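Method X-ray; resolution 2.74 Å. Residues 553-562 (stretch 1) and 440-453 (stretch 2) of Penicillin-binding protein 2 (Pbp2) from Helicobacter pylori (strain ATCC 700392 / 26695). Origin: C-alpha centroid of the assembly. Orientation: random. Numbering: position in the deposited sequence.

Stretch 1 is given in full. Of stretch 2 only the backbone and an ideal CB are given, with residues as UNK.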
# COMPACT_ATOMS: atom_id res chain seq x y z
N LYS A 553 36.89 -15.67 17.57
CA LYS A 553 35.62 -16.29 17.93
C LYS A 553 34.64 -16.02 16.78
O LYS A 553 33.98 -14.98 16.74
CB LYS A 553 35.07 -15.74 19.25
CG LYS A 553 33.74 -16.38 19.60
CD LYS A 553 33.19 -15.91 20.93
CE LYS A 553 31.81 -16.53 21.16
NZ LYS A 553 31.33 -16.33 22.55
N PRO A 554 34.57 -16.96 15.83
CA PRO A 554 33.78 -16.76 14.63
C PRO A 554 32.31 -16.49 14.91
O PRO A 554 31.73 -17.18 15.73
CB PRO A 554 33.94 -18.08 13.89
CG PRO A 554 35.21 -18.66 14.40
CD PRO A 554 35.24 -18.28 15.83
N LYS A 555 31.73 -15.49 14.26
CA LYS A 555 30.28 -15.27 14.32
C LYS A 555 29.67 -15.14 12.93
O LYS A 555 28.64 -15.76 12.64
CB LYS A 555 29.92 -14.03 15.15
CG LYS A 555 28.47 -14.00 15.65
CD LYS A 555 28.18 -12.72 16.42
CE LYS A 555 26.75 -12.62 16.92
NZ LYS A 555 26.59 -13.24 18.27
N TYR A 556 30.29 -14.32 12.08
CA TYR A 556 29.78 -14.12 10.71
C TYR A 556 30.59 -14.82 9.62
O TYR A 556 31.75 -15.17 9.80
CB TYR A 556 29.60 -12.62 10.40
CG TYR A 556 28.78 -11.90 11.45
CD1 TYR A 556 29.40 -11.34 12.56
CD2 TYR A 556 27.38 -11.83 11.38
CE1 TYR A 556 28.68 -10.70 13.54
CE2 TYR A 556 26.65 -11.20 12.37
CZ TYR A 556 27.30 -10.63 13.46
OH TYR A 556 26.58 -9.98 14.47
N ALA A 557 29.95 -15.04 8.50
CA ALA A 557 30.59 -15.56 7.30
C ALA A 557 30.25 -14.60 6.17
O ALA A 557 29.17 -14.01 6.16
CB ALA A 557 30.08 -16.95 6.98
N ILE A 558 31.17 -14.45 5.23
CA ILE A 558 30.97 -13.62 4.06
C ILE A 558 31.43 -14.41 2.86
O ILE A 558 32.41 -15.10 2.97
CB ILE A 558 31.78 -12.33 4.15
CG1 ILE A 558 31.39 -11.56 5.41
CG2 ILE A 558 31.59 -11.50 2.89
CD1 ILE A 558 32.11 -10.25 5.63
N THR A 559 30.73 -14.31 1.74
CA THR A 559 31.07 -15.07 0.55
C THR A 559 30.85 -14.17 -0.66
O THR A 559 29.76 -13.62 -0.85
CB THR A 559 30.22 -16.34 0.42
OG1 THR A 559 30.56 -17.29 1.45
CG2 THR A 559 30.45 -17.01 -0.93
N ILE A 560 31.89 -14.02 -1.47
CA ILE A 560 31.88 -13.06 -2.58
C ILE A 560 32.29 -13.75 -3.85
O ILE A 560 33.22 -14.54 -3.85
CB ILE A 560 32.83 -11.87 -2.32
CG1 ILE A 560 32.38 -11.11 -1.07
CG2 ILE A 560 32.85 -10.92 -3.51
CD1 ILE A 560 33.41 -10.14 -0.53
N LEU A 561 31.58 -13.42 -4.94
CA LEU A 561 31.87 -13.99 -6.25
C LEU A 561 31.74 -12.93 -7.35
O LEU A 561 30.64 -12.44 -7.59
CB LEU A 561 30.90 -15.13 -6.53
CG LEU A 561 30.92 -15.58 -7.98
CD1 LEU A 561 32.05 -16.55 -8.27
CD2 LEU A 561 29.59 -16.21 -8.29
N VAL A 562 32.84 -12.61 -8.02
CA VAL A 562 32.80 -11.64 -9.13
C VAL A 562 32.98 -12.33 -10.47
O VAL A 562 34.03 -12.90 -10.76
CB VAL A 562 33.85 -10.52 -9.00
CG1 VAL A 562 33.82 -9.60 -10.21
CG2 VAL A 562 33.61 -9.71 -7.74
N UNK A 440 26.52 -23.16 -5.78
CA UNK A 440 25.89 -21.84 -5.66
C UNK A 440 26.64 -21.05 -4.60
O UNK A 440 27.16 -21.64 -3.66
CB UNK A 440 24.41 -21.96 -5.31
N UNK A 441 26.72 -19.72 -4.75
CA UNK A 441 27.24 -18.89 -3.67
C UNK A 441 26.64 -19.18 -2.31
O UNK A 441 27.34 -19.09 -1.31
CB UNK A 441 27.01 -17.42 -4.01
N UNK A 442 25.37 -19.58 -2.26
CA UNK A 442 24.77 -20.02 -1.00
C UNK A 442 25.49 -21.25 -0.42
O UNK A 442 25.80 -21.29 0.78
CB UNK A 442 23.29 -20.34 -1.21
N UNK A 443 25.76 -22.25 -1.25
CA UNK A 443 26.43 -23.47 -0.80
C UNK A 443 27.78 -23.17 -0.17
O UNK A 443 28.11 -23.70 0.91
CB UNK A 443 26.61 -24.44 -1.97
N UNK A 444 28.55 -22.30 -0.84
CA UNK A 444 29.89 -21.92 -0.37
C UNK A 444 29.81 -21.23 1.00
O UNK A 444 30.62 -21.51 1.89
CB UNK A 444 30.57 -21.00 -1.39
N UNK A 445 28.83 -20.33 1.14
CA UNK A 445 28.56 -19.60 2.38
C UNK A 445 28.21 -20.52 3.55
O UNK A 445 28.78 -20.36 4.65
CB UNK A 445 27.42 -18.61 2.16
N UNK A 446 27.26 -21.43 3.34
CA UNK A 446 26.86 -22.35 4.40
C UNK A 446 28.07 -23.20 4.81
O UNK A 446 28.34 -23.42 6.01
CB UNK A 446 25.70 -23.24 3.94
N UNK A 447 28.78 -23.67 3.79
CA UNK A 447 30.00 -24.44 3.95
C UNK A 447 31.03 -23.70 4.78
O UNK A 447 31.56 -24.25 5.75
CB UNK A 447 30.59 -24.79 2.58
N UNK A 448 31.30 -22.44 4.43
CA UNK A 448 32.25 -21.61 5.19
C UNK A 448 31.87 -21.43 6.69
O UNK A 448 32.74 -21.42 7.56
CB UNK A 448 32.35 -20.24 4.53
N UNK A 449 30.57 -21.30 6.97
CA UNK A 449 30.10 -21.17 8.35
C UNK A 449 30.06 -22.50 9.11
O UNK A 449 29.97 -22.50 10.34
CB UNK A 449 28.70 -20.54 8.36
N UNK A 450 30.08 -23.62 8.39
CA UNK A 450 30.27 -24.92 9.03
C UNK A 450 31.71 -25.07 9.52
O UNK A 450 31.95 -25.53 10.65
CB UNK A 450 29.92 -26.05 8.06
N UNK A 451 32.67 -24.70 8.68
CA UNK A 451 34.09 -24.76 9.06
C UNK A 451 34.28 -23.94 10.33
O UNK A 451 34.76 -24.44 11.34
CB UNK A 451 34.99 -24.24 7.94
N UNK A 452 33.88 -22.68 10.27
CA UNK A 452 34.18 -21.76 11.35
C UNK A 452 33.44 -22.12 12.62
O UNK A 452 34.00 -22.05 13.70
CB UNK A 452 33.84 -20.33 10.94
N UNK A 453 32.19 -22.56 12.50
CA UNK A 453 31.35 -22.82 13.68
C UNK A 453 31.43 -24.25 14.18
O UNK A 453 31.33 -24.48 15.38
CB UNK A 453 29.89 -22.49 13.36

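Strand 556-562 runs against helix 441-453 at 147°, with axes 7.9 Å apart at closest approach. No hydrogen bond joins the two; the contact is one of packing at the positions that face the strand.

Position 440 precedes the helix, and its CB points away from the strand. Ser, Thr, Asp or Asn could cap here. It is Thr440; its OG1 accepts from the backbone N of residue 443 at 3.2 Å.

Position 441 opens the helix. Its ideal CB lies 4.6 Å from Thr559 CG2 and 5.1 Å from Leu561 CD2. A compact apolar residue would suit, and the first turn tolerates proline. It is Pro441, whose CG packs 4.0 Å from Leu561 CD2.

Positions 442 and 443 do not reach the strand, which leaves the choice wide. They are Leu442 and Gln443. Gln443 OE1 accepts from Thr440 N at 3.1 Å.

At 444 the ideal CB points toward the strand, 4.0 Å from Thr559 CG2. Ala, Val, Ile or Thr would be plausible. It is Val444, with CG1 3.8 Å from Thr559 CG2.

Position 445 points sideways, with its ideal CB 3.5 Å from Thr559 OG1. Ala557 offers a methyl nearby, so a flexible apolar chain could turn back to it. Leu or Met would serve. It is Leu445; its CD1 comes to 3.9 Å from Ala557 CB.

The strand sets no preference at 446 and 447. They are Ala446 and Tyr447.

At 448 CB points toward the strand, 4.6 Å from Thr559 OG1 and 4.7 Å from Ala557 CB. Ala, Ser, Thr or Val would suit this mixed setting. It is Thr448. Its OG1 donates to Val444 O at 2.7 Å; Thr559 OG1 is 4.2 Å from Thr448 OG1.

At 449 CA lies 5.7 Å from the CA of Ala557, and an ideal CB would sit 4.1 Å from Ala557 CB. Gly or Ala fits this close approach; phi/psi of -78/-18° do not demand glycine. It is Gly449, with N 4.4 Å from Ala557 CB.

Positions 450 and 451 lie out of reach and are unconstrained. They are Leu450 and Ile451.

At 452 CB points toward Pro554, with the ideal CB 3.7 Å from Pro554 CB. A small apolar residue is favoured. It is Ala452, its methyl against the proline ring.

Position 453 points sideways, without contact. Many residues would do. It is Thr453, whose OG1 donates to Gly449 O at 2.6 Å.

Stretch 2 (440-453) TPLQVLAYTGLIAT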
# COMPACT_ATOMS: atom_id res chain seq x y z
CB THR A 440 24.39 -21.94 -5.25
OG1 THR A 440 24.24 -22.70 -4.03
CG2 THR A 440 23.55 -22.57 -6.37
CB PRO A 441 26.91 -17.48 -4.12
CG PRO A 441 27.01 -17.56 -5.60
CD PRO A 441 26.53 -18.93 -5.97
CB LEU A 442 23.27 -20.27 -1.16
CG LEU A 442 22.36 -19.04 -0.98
CD1 LEU A 442 20.91 -19.36 -1.37
CD2 LEU A 442 22.37 -18.49 0.43
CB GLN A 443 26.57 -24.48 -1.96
CG GLN A 443 25.25 -25.22 -2.24
CD GLN A 443 25.26 -26.13 -3.45
OE1 GLN A 443 25.92 -25.85 -4.45
NE2 GLN A 443 24.51 -27.22 -3.35
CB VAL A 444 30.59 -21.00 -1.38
CG1 VAL A 444 31.95 -20.55 -0.86
CG2 VAL A 444 30.74 -21.69 -2.72
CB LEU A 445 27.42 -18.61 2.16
CG LEU A 445 26.90 -17.85 3.39
CD1 LEU A 445 27.81 -16.71 3.80
CD2 LEU A 445 25.50 -17.33 3.13
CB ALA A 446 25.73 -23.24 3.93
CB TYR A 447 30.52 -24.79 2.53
CG TYR A 447 32.00 -25.11 2.37
CD1 TYR A 447 32.56 -26.26 2.91
CD2 TYR A 447 32.81 -24.27 1.62
CE1 TYR A 447 33.90 -26.56 2.73
CE2 TYR A 447 34.14 -24.55 1.43
CZ TYR A 447 34.70 -25.69 1.98
OH TYR A 447 36.03 -25.96 1.75
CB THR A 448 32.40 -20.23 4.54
OG1 THR A 448 32.75 -20.39 3.16
CG2 THR A 448 33.45 -19.40 5.26
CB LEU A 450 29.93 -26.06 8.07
CG LEU A 450 30.19 -27.48 8.58
CD1 LEU A 450 29.41 -27.78 9.85
CD2 LEU A 450 29.81 -28.50 7.52
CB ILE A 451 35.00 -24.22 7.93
CG1 ILE A 451 34.93 -25.11 6.69
CG2 ILE A 451 36.46 -24.05 8.38
CD1 ILE A 451 35.21 -26.57 6.97
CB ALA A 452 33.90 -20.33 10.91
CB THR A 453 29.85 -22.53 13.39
OG1 THR A 453 29.71 -21.30 12.68
CG2 THR A 453 29.04 -22.46 14.69
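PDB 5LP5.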